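Local structure of agarase (Pseudoalteromonas fuliginea, 6XJ9) at residues I526-R531 against V536-E541; A400-K405 against D412-W417; F93-P98 against V103-D108; A632-V637 against S658-P663; M695-M700 against I748-A753. The protein probably hydrolyses agarose, the galactan of marine red algae, as a glycoside hydrolase of family 50. All coordinates share one frame; numbering follows the deposited sequence.

Overall arrangement
Along the chain the order is contact 3, contact 2, contact 1, contact 4 and contact 5, each closing before the next opens. Contact 3 lies in the carbohydrate-binding-module-like beta domain; contacts 1, 4 and 5 belong to the later helices and strands, consistent with the (beta/alpha)8 barrel of this family. Contacts 1 and 4 are neighbours, with centres 26 Å apart, and both pack on helix 584-609. Contact 5 lies across the centre of the chain from contact 1. Contact 2, a corner of helices 397-406 and 413-428, is 52 Å from contact 1 between centres. The contacts thus sample separate parts of the fold, while contacts 3 and 5, about 6 Å apart at their nearest atoms, mark where beta domain and barrel meet.

Contact 1: residues I526-R531 against V536-E541; sequences INTLGR and VPTKAE
K539 reaches from the first turn of helix 537-550 to the backbone carbonyls at the C-terminal end of helix 523-529, making a buried polar joint between consecutive helices. NZ donates to L529 O at 2.8 Å, from above the carbonyl plane, and to R531 O, modelled so short that its exact length is doubtful. F570 O is a further acceptor. With CG anti to the backbone N (chi1 167°), the chain slides past T528, then bends twice to bring the amine in. A methionine in its place would probably leave these carbonyls without their donor and the end of the first helix less firmly tied to the second. The two consecutive helices, joined by a short loop, lie on the outside of what is consistent with a (beta/alpha)8 barrel, backed by helix 584-609. Threonine suits position 528 because its two branches do different work: OG1 turns back to I524 O, while CG2 packs 4.0 Å from T538 CG2 and 3.8 Å from K539 CB. V536, at the N-cap position, crosses R531 nearly at right angles and lays CG2 over one face of the guanidinium, 3.4 Å above its plane; R531 NH1 bonds to T461 O.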
# COMPACT_ATOMS: atom_id res chain seq x y z
N ILE A 526 -11.40 48.15 8.56
CA ILE A 526 -12.75 48.66 8.67
C ILE A 526 -13.09 48.87 10.15
O ILE A 526 -13.40 49.99 10.55
CB ILE A 526 -13.76 47.75 7.94
CG1 ILE A 526 -13.53 47.80 6.43
CG2 ILE A 526 -15.19 48.12 8.31
CD1 ILE A 526 -13.99 46.57 5.69
N ASN A 527 -12.98 47.81 10.95
CA ASN A 527 -13.38 47.86 12.35
C ASN A 527 -12.54 48.87 13.13
O ASN A 527 -13.05 49.55 14.02
CB ASN A 527 -13.25 46.48 13.02
CG ASN A 527 -13.75 46.49 14.44
OD1 ASN A 527 -12.98 46.72 15.38
ND2 ASN A 527 -15.05 46.27 14.62
N THR A 528 -11.24 48.95 12.84
CA THR A 528 -10.37 49.84 13.59
C THR A 528 -10.67 51.30 13.25
O THR A 528 -10.60 52.15 14.13
CB THR A 528 -8.90 49.44 13.42
OG1 THR A 528 -8.71 48.10 13.89
CG2 THR A 528 -7.96 50.36 14.16
N LEU A 529 -10.99 51.59 11.98
CA LEU A 529 -11.28 52.95 11.54
C LEU A 529 -12.44 53.53 12.35
O LEU A 529 -12.53 54.75 12.53
CB LEU A 529 -11.63 52.95 10.05
CG LEU A 529 -10.46 52.94 9.07
CD1 LEU A 529 -10.92 52.58 7.67
CD2 LEU A 529 -9.74 54.28 9.05
N GLY A 530 -13.31 52.64 12.85
CA GLY A 530 -14.54 53.02 13.54
C GLY A 530 -14.31 53.36 15.00
O GLY A 530 -15.25 53.71 15.72
N ARG A 531 -13.04 53.26 15.44
CA ARG A 531 -12.66 53.43 16.83
C ARG A 531 -11.86 54.73 17.01
O ARG A 531 -11.48 55.38 16.04
CB ARG A 531 -11.93 52.18 17.34
CG ARG A 531 -12.71 50.89 17.16
CD ARG A 531 -11.94 49.62 17.45
NE ARG A 531 -11.58 49.54 18.86
CZ ARG A 531 -10.68 48.72 19.39
NH1 ARG A 531 -10.00 47.88 18.64
NH2 ARG A 531 -10.45 48.77 20.70
N VAL A 536 -6.85 53.80 20.88
CA VAL A 536 -6.57 52.67 19.99
C VAL A 536 -5.33 53.01 19.16
O VAL A 536 -5.43 53.65 18.11
CB VAL A 536 -7.78 52.34 19.09
CG1 VAL A 536 -7.50 51.15 18.18
CG2 VAL A 536 -9.05 52.09 19.89
N PRO A 537 -4.12 52.61 19.60
CA PRO A 537 -2.88 52.95 18.89
C PRO A 537 -2.89 52.70 17.38
O PRO A 537 -2.45 53.55 16.61
CB PRO A 537 -1.83 52.11 19.62
CG PRO A 537 -2.36 52.05 21.04
CD PRO A 537 -3.86 51.93 20.88
N THR A 538 -3.40 51.54 16.94
CA THR A 538 -3.45 51.25 15.52
C THR A 538 -4.29 52.29 14.78
O THR A 538 -3.99 52.63 13.64
CB THR A 538 -3.91 49.82 15.22
OG1 THR A 538 -2.92 48.95 15.76
CG2 THR A 538 -4.06 49.57 13.74
N LYS A 539 -5.37 52.77 15.40
CA LYS A 539 -6.19 53.79 14.76
C LYS A 539 -5.41 55.10 14.69
O LYS A 539 -5.41 55.77 13.66
CB LYS A 539 -7.55 53.92 15.45
CG LYS A 539 -8.35 55.17 15.05
CD LYS A 539 -8.66 55.26 13.56
CE LYS A 539 -9.51 56.46 13.19
NZ LYS A 539 -10.81 56.48 13.92
N ALA A 540 -4.72 55.46 15.77
CA ALA A 540 -3.87 56.64 15.78
C ALA A 540 -2.87 56.58 14.62
O ALA A 540 -2.60 57.61 14.00
CB ALA A 540 -3.18 56.79 17.11
N GLU A 541 -2.37 55.38 14.29
CA GLU A 541 -1.47 55.24 13.16
C GLU A 541 -2.21 55.42 11.84
O GLU A 541 -1.68 56.07 10.93
CB GLU A 541 -0.68 53.92 13.17
CG GLU A 541 0.29 53.78 12.00
CD GLU A 541 1.52 54.69 12.02
OE1 GLU A 541 1.64 55.51 12.95
OE2 GLU A 541 2.34 54.58 11.09

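Contact 2: residues A400-K405 against D412-W417; sequences ANLERK and DYMQKW
L402 and E403 of helix 397-406 meet Y413 and W417 of helix 413-428 in a corner of two consecutive helices, whose axes run almost perpendicular (94°) and approach to 9.3 Å. Packed so steeply, the helices touch over a small patch, where two bumps of the first meet the second. One is the branched end of L402, which enters the notch between W417 and M414. Both its methyls lie on one side of the indole, CD1 over the five-membered ring, 3.9 Å from the centroid, and CD2 out toward the edge at W417 CD1, 3.6 Å away; L402 CD1 to M414 SD is a loose 4.5 Å. The other bump is the stem of E403, laid against the Y413 ring face. Its CB stands directly above the middle of the ring, only 6° off the normal, in a CH-pi contact, and the extended chain carries the carboxylate on over the CE1 side, nearly parallel to the ring and stacked on it. Glutamate suits this place because its methylenes cover the aromatic face while its oxygens reach K376 and H377. Y413 meets it by placing CG between the backbone N and the carbonyl carbon (chi1 67°). An alanine at this position would probably open a gap between the helices and leave the E403 methylenes without the ring face they cover, though K376 and H377 would still hold the carboxylate. The second helix starts with D412 as N-cap: Q415 N donates to D412 OD1 at 3.1 Å.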
# COMPACT_ATOMS: atom_id res chain seq x y z
N ALA A 400 -0.31 6.29 27.74
CA ALA A 400 -0.45 5.01 28.42
C ALA A 400 0.26 3.91 27.64
O ALA A 400 0.99 3.10 28.22
CB ALA A 400 -1.91 4.70 28.65
N ASN A 401 0.08 3.90 26.32
CA ASN A 401 0.72 2.93 25.44
C ASN A 401 2.24 3.02 25.51
O ASN A 401 2.92 1.99 25.44
CB ASN A 401 0.15 2.99 24.03
CG ASN A 401 -1.27 2.48 23.97
OD1 ASN A 401 -1.68 1.70 24.84
ND2 ASN A 401 -2.02 2.93 22.98
N LEU A 402 2.76 4.25 25.63
CA LEU A 402 4.20 4.47 25.71
C LEU A 402 4.77 3.80 26.96
O LEU A 402 5.86 3.23 26.92
CB LEU A 402 4.51 5.96 25.75
CG LEU A 402 4.33 6.75 24.45
CD1 LEU A 402 4.87 8.16 24.63
CD2 LEU A 402 5.02 6.07 23.28
N GLU A 403 4.05 3.94 28.08
CA GLU A 403 4.51 3.37 29.33
C GLU A 403 4.37 1.85 29.29
O GLU A 403 5.24 1.14 29.79
CB GLU A 403 3.76 3.97 30.52
CG GLU A 403 4.29 3.48 31.85
CD GLU A 403 3.69 4.16 33.07
OE1 GLU A 403 2.67 4.85 32.91
OE2 GLU A 403 4.25 3.99 34.16
N ARG A 404 3.28 1.37 28.68
CA ARG A 404 3.11 -0.07 28.49
C ARG A 404 4.25 -0.62 27.64
O ARG A 404 4.76 -1.71 27.91
CB ARG A 404 1.74 -0.37 27.85
CG ARG A 404 0.57 -0.34 28.83
CD ARG A 404 -0.68 -1.01 28.27
NE ARG A 404 -1.49 -0.00 27.62
CZ ARG A 404 -2.78 0.25 27.82
NH1 ARG A 404 -3.51 -0.48 28.64
NH2 ARG A 404 -3.34 1.23 27.14
N LYS A 405 4.67 0.16 26.64
CA LYS A 405 5.57 -0.33 25.61
C LYS A 405 7.02 -0.20 26.06
O LYS A 405 7.83 -1.08 25.77
CB LYS A 405 5.35 0.44 24.29
CG LYS A 405 6.13 -0.08 23.09
CD LYS A 405 5.66 0.61 21.82
CE LYS A 405 6.42 0.19 20.58
NZ LYS A 405 5.85 0.85 19.38
N ASP A 412 12.65 4.52 31.86
CA ASP A 412 12.29 5.90 31.60
C ASP A 412 11.60 5.95 30.24
O ASP A 412 12.25 6.18 29.22
CB ASP A 412 13.53 6.79 31.67
CG ASP A 412 13.27 8.28 31.55
OD1 ASP A 412 12.18 8.67 31.08
OD2 ASP A 412 14.18 9.06 31.93
N TYR A 413 10.27 5.71 30.23
CA TYR A 413 9.53 5.50 29.00
C TYR A 413 9.56 6.74 28.11
O TYR A 413 9.59 6.61 26.89
CB TYR A 413 8.11 4.98 29.26
CG TYR A 413 7.19 5.96 29.95
CD1 TYR A 413 7.10 6.01 31.34
CD2 TYR A 413 6.40 6.83 29.22
CE1 TYR A 413 6.26 6.91 31.97
CE2 TYR A 413 5.56 7.74 29.84
CZ TYR A 413 5.49 7.78 31.22
OH TYR A 413 4.66 8.69 31.81
N MET A 414 9.55 7.94 28.72
CA MET A 414 9.57 9.18 27.96
C MET A 414 10.92 9.34 27.27
O MET A 414 10.97 9.71 26.09
CB MET A 414 9.31 10.40 28.85
CG MET A 414 7.87 10.52 29.29
SD MET A 414 6.77 10.64 27.86
CE MET A 414 7.32 12.21 27.19
N GLN A 415 12.01 9.09 28.01
CA GLN A 415 13.36 9.19 27.45
C GLN A 415 13.52 8.21 26.30
O GLN A 415 14.12 8.54 25.29
CB GLN A 415 14.42 8.97 28.53
CG GLN A 415 15.82 8.73 27.99
CD GLN A 415 16.69 8.08 29.04
OE1 GLN A 415 16.93 6.87 29.01
NE2 GLN A 415 17.13 8.88 30.00
N LYS A 416 12.98 6.99 26.46
CA LYS A 416 13.10 5.99 25.42
C LYS A 416 12.27 6.40 24.20
O LYS A 416 12.67 6.17 23.06
CB LYS A 416 12.75 4.59 25.94
CG LYS A 416 12.76 3.47 24.91
CD LYS A 416 14.14 3.12 24.38
CE LYS A 416 14.13 1.92 23.46
NZ LYS A 416 15.49 1.57 22.99
N TRP A 417 11.12 7.04 24.45
CA TRP A 417 10.27 7.51 23.37
C TRP A 417 10.99 8.59 22.57
O TRP A 417 10.90 8.62 21.35
CB TRP A 417 8.94 8.04 23.91
CG TRP A 417 8.14 8.78 22.88
CD1 TRP A 417 7.45 8.24 21.83
CD2 TRP A 417 7.94 10.20 22.80
NE1 TRP A 417 6.82 9.23 21.12
CE2 TRP A 417 7.09 10.44 21.70
CE3 TRP A 417 8.36 11.29 23.58
CZ2 TRP A 417 6.70 11.73 21.34
CZ3 TRP A 417 7.97 12.56 23.22
CH2 TRP A 417 7.14 12.78 22.11

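Contact 3: residues F93-P98 against V103-D108; sequences FELANP and VQIYLD
What is consistent with the core of a beta-sandwich, in the carbohydrate-binding-module-like domain, brings F93, L95 and N97 of strand 89-97 against L107, I105 and V103 of strand 103-111. The strands do not pair with each other. Strand 89-97 lies beside 128-134 and 199-210, strand 103-111 beside 116-123 and 185-193, and their axes stand 10.1 Å apart at closest approach. Every second residue points into the gap. F93 comes from one layer and L107 from the other: the ring's CZ rests 3.7 Å from L107 CD1, and CE1 3.8 Å from L107 CD2, so both leucine methyls touch the far end of the phenyl group. In the middle, L95 and I105 meet tip to tip, CD1 to CD1 at 3.7 Å; I105 gets there with CG1 between the backbone N and the carbonyl carbon (chi1 55°). Near the loop joining the strands, N97 crosses V103 obliquely, with ND2 4.0 Å from V103 CG1. The N97 amide bonds within the turn, to G99 N and H101 O, and also to V123 O of strand 116-123. The chemistry divides accordingly: methyl and phenyl groups meeting across the gap hold the layers by dispersion and exclusion of water, whereas the buried N97 amide pins the turn and joins it to strand 116-123.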
# COMPACT_ATOMS: atom_id res chain seq x y z
N PHE A 93 -26.01 9.15 -2.94
CA PHE A 93 -25.44 9.19 -4.28
C PHE A 93 -24.80 7.84 -4.59
O PHE A 93 -24.01 7.32 -3.81
CB PHE A 93 -24.37 10.28 -4.38
CG PHE A 93 -24.84 11.69 -4.08
CD1 PHE A 93 -25.07 12.10 -2.78
CD2 PHE A 93 -25.02 12.61 -5.10
CE1 PHE A 93 -25.48 13.40 -2.50
CE2 PHE A 93 -25.44 13.91 -4.82
CZ PHE A 93 -25.67 14.30 -3.53
N GLU A 94 -25.14 7.28 -5.76
CA GLU A 94 -24.48 6.07 -6.23
C GLU A 94 -23.40 6.47 -7.23
O GLU A 94 -23.72 6.98 -8.31
CB GLU A 94 -25.50 5.11 -6.83
CG GLU A 94 -26.06 4.13 -5.83
CD GLU A 94 -26.85 3.01 -6.48
OE1 GLU A 94 -27.95 3.29 -7.00
OE2 GLU A 94 -26.34 1.87 -6.48
N LEU A 95 -22.14 6.23 -6.85
CA LEU A 95 -20.99 6.85 -7.50
C LEU A 95 -19.91 5.81 -7.79
O LEU A 95 -19.58 4.99 -6.94
CB LEU A 95 -20.41 7.95 -6.59
CG LEU A 95 -21.36 9.08 -6.19
CD1 LEU A 95 -20.73 9.98 -5.14
CD2 LEU A 95 -21.80 9.90 -7.40
N ALA A 96 -19.36 5.89 -9.00
CA ALA A 96 -18.15 5.17 -9.37
C ALA A 96 -17.08 6.17 -9.78
O ALA A 96 -17.36 7.35 -9.92
CB ALA A 96 -18.45 4.20 -10.48
N ASN A 97 -15.85 5.68 -9.97
CA ASN A 97 -14.76 6.55 -10.39
C ASN A 97 -13.94 5.82 -11.45
O ASN A 97 -13.12 4.97 -11.14
CB ASN A 97 -13.96 7.02 -9.17
CG ASN A 97 -12.65 7.69 -9.52
OD1 ASN A 97 -12.37 7.97 -10.68
ND2 ASN A 97 -11.83 7.94 -8.51
N PRO A 98 -14.17 6.12 -12.75
CA PRO A 98 -13.40 5.49 -13.83
C PRO A 98 -12.05 6.15 -14.11
O PRO A 98 -11.38 5.78 -15.07
CB PRO A 98 -14.34 5.64 -15.04
CG PRO A 98 -15.14 6.90 -14.76
CD PRO A 98 -15.23 7.02 -13.25
N VAL A 103 -10.88 10.46 -5.78
CA VAL A 103 -11.39 11.83 -5.80
C VAL A 103 -12.08 12.11 -4.47
O VAL A 103 -13.02 11.41 -4.09
CB VAL A 103 -12.30 12.14 -7.00
CG1 VAL A 103 -13.56 11.28 -7.03
CG2 VAL A 103 -12.68 13.62 -7.04
N GLN A 104 -11.59 13.15 -3.79
CA GLN A 104 -12.29 13.76 -2.68
C GLN A 104 -13.29 14.76 -3.26
O GLN A 104 -12.89 15.81 -3.77
CB GLN A 104 -11.32 14.48 -1.72
CG GLN A 104 -12.04 15.17 -0.57
CD GLN A 104 -11.09 15.76 0.45
OE1 GLN A 104 -9.88 15.79 0.26
NE2 GLN A 104 -11.65 16.26 1.53
N ILE A 105 -14.58 14.41 -3.16
CA ILE A 105 -15.63 15.33 -3.58
C ILE A 105 -16.08 16.15 -2.38
O ILE A 105 -16.04 15.69 -1.24
CB ILE A 105 -16.81 14.59 -4.25
CG1 ILE A 105 -17.38 13.49 -3.34
CG2 ILE A 105 -16.41 14.04 -5.61
CD1 ILE A 105 -18.61 12.80 -3.88
N TYR A 106 -16.48 17.39 -2.66
CA TYR A 106 -17.13 18.24 -1.68
C TYR A 106 -18.60 18.30 -2.07
O TYR A 106 -18.92 18.51 -3.25
CB TYR A 106 -16.46 19.61 -1.66
CG TYR A 106 -15.07 19.59 -1.08
CD1 TYR A 106 -13.98 19.20 -1.84
CD2 TYR A 106 -14.85 19.97 0.24
CE1 TYR A 106 -12.70 19.17 -1.30
CE2 TYR A 106 -13.57 19.96 0.79
CZ TYR A 106 -12.49 19.54 0.02
OH TYR A 106 -11.23 19.51 0.55
N LEU A 107 -19.47 18.09 -1.08
CA LEU A 107 -20.90 18.14 -1.29
C LEU A 107 -21.44 19.36 -0.55
O LEU A 107 -21.45 19.39 0.68
CB LEU A 107 -21.53 16.83 -0.79
CG LEU A 107 -23.05 16.84 -0.60
CD1 LEU A 107 -23.77 17.09 -1.91
CD2 LEU A 107 -23.52 15.52 0.01
N ASP A 108 -21.84 20.37 -1.33
CA ASP A 108 -22.43 21.58 -0.78
C ASP A 108 -23.91 21.62 -1.12
O ASP A 108 -24.30 21.44 -2.27
CB ASP A 108 -21.71 22.85 -1.24
CG ASP A 108 -20.33 22.98 -0.63
OD1 ASP A 108 -19.40 22.30 -1.14
OD2 ASP A 108 -20.20 23.74 0.34

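Contact 4: residues A632-V637 against S658-P663; sequences ASAKYV and SQFDKP
K662 and F660 of the 658-663 loop come at A634 of helix 627-634 and V637 in the loop that follows it in two ways: one by charge, the other by shape. The lysine bends at chi2 (-84°), and its outer half then runs extended across the carbonyl of A634, with CE just 3.1 Å from A634 O. The amine passes beyond that oxygen, which it does not bond for want of a good angle, and donates to V637 O at 2.9 Å. That bond is nearly in line with the carbonyl (C=O...N 166°). A lysine fits here because it has both an aliphatic stem long enough to skirt the end of the helix and a charge for the carbonyls that gather there; a positive group in that field would probably be favoured. Both segments lead into adjacent parallel strands, 640-643 and 664-666, so the contact lies at the N-terminal entrance of the strands in what is consistent with a (beta/alpha)8 barrel. F660 deals with the apolar side. A634 CB touches the root of the phenyl group, 3.8 Å from CG, meeting it at an oblique slant, while the F660 ring is covered on one face by its neighbour Q659, whose CB lies 3.7 Å above the centre. The ring also packs on I627, V630 and K631 of the same helix. Alanine suits position 634, since a single methyl lets the ring and the loop approach closely, the CA atoms of A634 and F660 being 6.4 Å apart.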
# COMPACT_ATOMS: atom_id res chain seq x y z
N ALA A 632 4.10 42.49 3.54
CA ALA A 632 4.72 43.09 4.71
C ALA A 632 5.73 42.12 5.32
O ALA A 632 6.85 42.52 5.64
CB ALA A 632 3.67 43.52 5.72
N SER A 633 5.34 40.84 5.43
CA SER A 633 6.21 39.84 6.04
C SER A 633 7.52 39.66 5.27
O SER A 633 8.58 39.44 5.88
CB SER A 633 5.48 38.53 6.23
OG SER A 633 5.48 37.76 5.04
N ALA A 634 7.45 39.76 3.94
CA ALA A 634 8.58 39.46 3.06
C ALA A 634 9.76 40.39 3.33
O ALA A 634 10.89 40.03 3.04
CB ALA A 634 8.14 39.52 1.62
N LYS A 635 9.48 41.56 3.91
CA LYS A 635 10.49 42.56 4.22
C LYS A 635 11.24 42.22 5.50
O LYS A 635 12.18 42.92 5.85
CB LYS A 635 9.80 43.92 4.41
CG LYS A 635 9.07 44.48 3.20
CD LYS A 635 8.54 45.89 3.41
CE LYS A 635 7.31 45.93 4.29
NZ LYS A 635 6.06 45.97 3.50
N TYR A 636 10.80 41.19 6.23
CA TYR A 636 11.37 40.95 7.55
C TYR A 636 11.82 39.51 7.76
O TYR A 636 12.86 39.30 8.38
CB TYR A 636 10.41 41.40 8.66
CG TYR A 636 10.10 42.88 8.66
CD1 TYR A 636 10.99 43.81 9.19
CD2 TYR A 636 8.93 43.36 8.10
CE1 TYR A 636 10.71 45.17 9.18
CE2 TYR A 636 8.63 44.72 8.08
CZ TYR A 636 9.52 45.62 8.63
OH TYR A 636 9.23 46.96 8.62
N VAL A 637 11.04 38.54 7.28
CA VAL A 637 11.28 37.13 7.56
C VAL A 637 12.38 36.58 6.66
O VAL A 637 12.60 37.07 5.56
CB VAL A 637 9.99 36.30 7.42
CG1 VAL A 637 8.86 36.93 8.23
CG2 VAL A 637 9.57 36.14 5.96
N SER A 658 6.55 34.96 -6.67
CA SER A 658 7.51 35.58 -7.55
C SER A 658 7.59 37.10 -7.30
O SER A 658 8.54 37.74 -7.70
CB SER A 658 7.19 35.25 -8.98
OG SER A 658 5.91 35.76 -9.33
N GLN A 659 6.60 37.65 -6.59
CA GLN A 659 6.59 39.06 -6.21
C GLN A 659 7.74 39.39 -5.26
O GLN A 659 8.23 40.51 -5.27
CB GLN A 659 5.24 39.38 -5.56
CG GLN A 659 4.84 40.85 -5.59
CD GLN A 659 3.42 41.03 -5.10
OE1 GLN A 659 2.54 40.21 -5.36
NE2 GLN A 659 3.18 42.10 -4.37
N PHE A 660 8.18 38.41 -4.44
CA PHE A 660 9.05 38.72 -3.31
C PHE A 660 10.42 38.07 -3.43
O PHE A 660 11.35 38.49 -2.75
CB PHE A 660 8.44 38.24 -2.00
CG PHE A 660 6.99 38.62 -1.88
CD1 PHE A 660 6.61 39.96 -1.85
CD2 PHE A 660 6.01 37.64 -1.90
CE1 PHE A 660 5.28 40.31 -1.78
CE2 PHE A 660 4.67 38.00 -1.83
CZ PHE A 660 4.31 39.34 -1.77
N ASP A 661 10.52 37.00 -4.24
CA ASP A 661 11.73 36.20 -4.34
C ASP A 661 12.26 35.87 -2.95
O ASP A 661 13.45 36.01 -2.67
CB ASP A 661 12.76 36.86 -5.27
CG ASP A 661 13.85 35.92 -5.76
OD1 ASP A 661 13.60 34.68 -5.85
OD2 ASP A 661 14.94 36.42 -6.02
N LYS A 662 11.37 35.40 -2.07
CA LYS A 662 11.77 34.87 -0.78
C LYS A 662 11.56 33.35 -0.80
O LYS A 662 10.66 32.88 -1.50
CB LYS A 662 10.90 35.49 0.31
CG LYS A 662 11.30 36.90 0.74
CD LYS A 662 12.39 36.85 1.77
CE LYS A 662 13.14 38.15 1.91
NZ LYS A 662 13.79 38.21 3.23
N PRO A 663 12.30 32.54 -0.01
CA PRO A 663 11.96 31.12 0.16
C PRO A 663 10.73 31.02 1.07
O PRO A 663 10.46 31.92 1.87
CB PRO A 663 13.20 30.51 0.83
CG PRO A 663 13.85 31.69 1.58
CD PRO A 663 13.47 32.94 0.80

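Contact 5: residues M695-M700 against I748-A753; sequences MYTDYM and IEAAKA
Y696 leans its ring against the backbone and methyl groups of A750 and A751, at the meeting of helices 689-704 and 745-763. The helices run roughly parallel (25° between their axes, 9.6 Å at closest approach), one before and one after strand 709-714 in sequence, consistent with neighbouring outer helices of a (beta/alpha)8 barrel. The tyrosine places CG anti to its backbone N (chi1 175°), which sends the ring across the gap between the helices. CE2 comes 3.8 Å from A751 CA and CD2 lies 4.1 Å from A750 CB, both reached at a slant; the hydroxyl end extends further, with OH 4.0 Å from A751 CB. One face of the ring is covered from its own helix by M700 CG, and M747 and F430 pack on it as well. Two consecutive alanines suit the opposing helix because their small side chains let a broad ring lie close to the main chain. T697 OG1, which is hydrogen-bonded to A693 O in its own helix, also packs against A750 CB at 3.5 Å. Beyond it, away from this interface, E749 and K752 form a salt bridge one turn apart, and E749 also packs against E749 of the second subunit. A threonine fits at 697 because its small hydroxyl can serve both helices through a single water, which lies 2.8 Å from T697 OG1 and donates to A750 O at 2.7 Å.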
# COMPACT_ATOMS: atom_id res chain seq x y z
N MET A 695 -0.70 10.08 -2.08
CA MET A 695 -1.11 11.47 -2.16
C MET A 695 -0.10 12.33 -1.40
O MET A 695 0.21 13.44 -1.81
CB MET A 695 -2.52 11.64 -1.58
CG MET A 695 -3.61 11.16 -2.55
SD MET A 695 -5.26 11.30 -1.78
CE MET A 695 -5.39 13.08 -1.66
N TYR A 696 0.42 11.78 -0.30
CA TYR A 696 1.57 12.35 0.39
C TYR A 696 2.70 12.61 -0.60
O TYR A 696 3.26 13.71 -0.64
CB TYR A 696 2.07 11.35 1.43
CG TYR A 696 3.34 11.78 2.13
CD1 TYR A 696 3.29 12.66 3.19
CD2 TYR A 696 4.58 11.29 1.73
CE1 TYR A 696 4.43 13.06 3.86
CE2 TYR A 696 5.74 11.68 2.40
CZ TYR A 696 5.66 12.57 3.46
OH TYR A 696 6.78 13.00 4.12
N THR A 697 3.06 11.58 -1.38
CA THR A 697 4.16 11.63 -2.33
C THR A 697 3.94 12.75 -3.36
O THR A 697 4.86 13.52 -3.64
CB THR A 697 4.35 10.26 -3.00
OG1 THR A 697 4.85 9.41 -1.98
CG2 THR A 697 5.32 10.26 -4.17
N ASP A 698 2.73 12.82 -3.92
CA ASP A 698 2.37 13.86 -4.88
C ASP A 698 2.53 15.24 -4.26
O ASP A 698 3.03 16.15 -4.92
CB ASP A 698 0.92 13.72 -5.37
CG ASP A 698 0.73 12.61 -6.40
OD1 ASP A 698 1.75 12.12 -6.94
OD2 ASP A 698 -0.45 12.27 -6.68
N TYR A 699 2.08 15.39 -3.01
CA TYR A 699 2.09 16.68 -2.33
C TYR A 699 3.53 17.13 -2.16
O TYR A 699 3.88 18.27 -2.45
CB TYR A 699 1.44 16.60 -0.94
CG TYR A 699 1.29 17.94 -0.26
CD1 TYR A 699 2.39 18.59 0.29
CD2 TYR A 699 0.06 18.56 -0.15
CE1 TYR A 699 2.26 19.82 0.92
CE2 TYR A 699 -0.09 19.79 0.48
CZ TYR A 699 1.02 20.42 1.02
OH TYR A 699 0.89 21.63 1.63
N MET A 700 4.36 16.20 -1.68
CA MET A 700 5.76 16.49 -1.40
C MET A 700 6.53 16.74 -2.69
O MET A 700 7.46 17.56 -2.71
CB MET A 700 6.40 15.35 -0.60
CG MET A 700 6.06 15.40 0.91
SD MET A 700 6.38 17.02 1.70
CE MET A 700 8.12 17.22 1.31
N ILE A 748 5.55 5.61 5.94
CA ILE A 748 6.97 5.54 6.26
C ILE A 748 7.77 5.23 4.99
O ILE A 748 8.81 5.84 4.77
CB ILE A 748 7.22 4.51 7.39
CG1 ILE A 748 7.16 5.15 8.77
CG2 ILE A 748 8.53 3.77 7.19
CD1 ILE A 748 5.84 5.77 9.13
N GLU A 749 7.26 4.30 4.18
CA GLU A 749 7.90 3.87 2.95
C GLU A 749 7.93 5.03 1.95
O GLU A 749 8.94 5.27 1.30
CB GLU A 749 7.21 2.65 2.35
CG GLU A 749 7.35 1.39 3.20
CD GLU A 749 8.77 0.87 3.32
OE1 GLU A 749 9.30 0.41 2.29
OE2 GLU A 749 9.35 0.94 4.43
N ALA A 750 6.81 5.75 1.84
CA ALA A 750 6.73 6.88 0.93
C ALA A 750 7.64 8.01 1.40
O ALA A 750 8.33 8.63 0.59
CB ALA A 750 5.30 7.34 0.76
N ALA A 751 7.65 8.26 2.71
CA ALA A 751 8.52 9.27 3.31
C ALA A 751 9.98 8.95 3.02
O ALA A 751 10.74 9.85 2.64
CB ALA A 751 8.25 9.38 4.79
N LYS A 752 10.38 7.67 3.18
CA LYS A 752 11.78 7.31 3.00
C LYS A 752 12.20 7.59 1.56
O LYS A 752 13.31 8.06 1.32
CB LYS A 752 12.01 5.80 3.16
CG LYS A 752 12.04 5.22 4.56
CD LYS A 752 12.44 3.76 4.42
CE LYS A 752 12.13 2.87 5.60
NZ LYS A 752 12.40 1.45 5.23
N ALA A 753 11.33 7.24 0.61
CA ALA A 753 11.65 7.37 -0.80
C ALA A 753 11.75 8.85 -1.15
O ALA A 753 12.68 9.27 -1.82
CB ALA A 753 10.61 6.67 -1.65
O HOH W 1 7.63 8.86 -2.03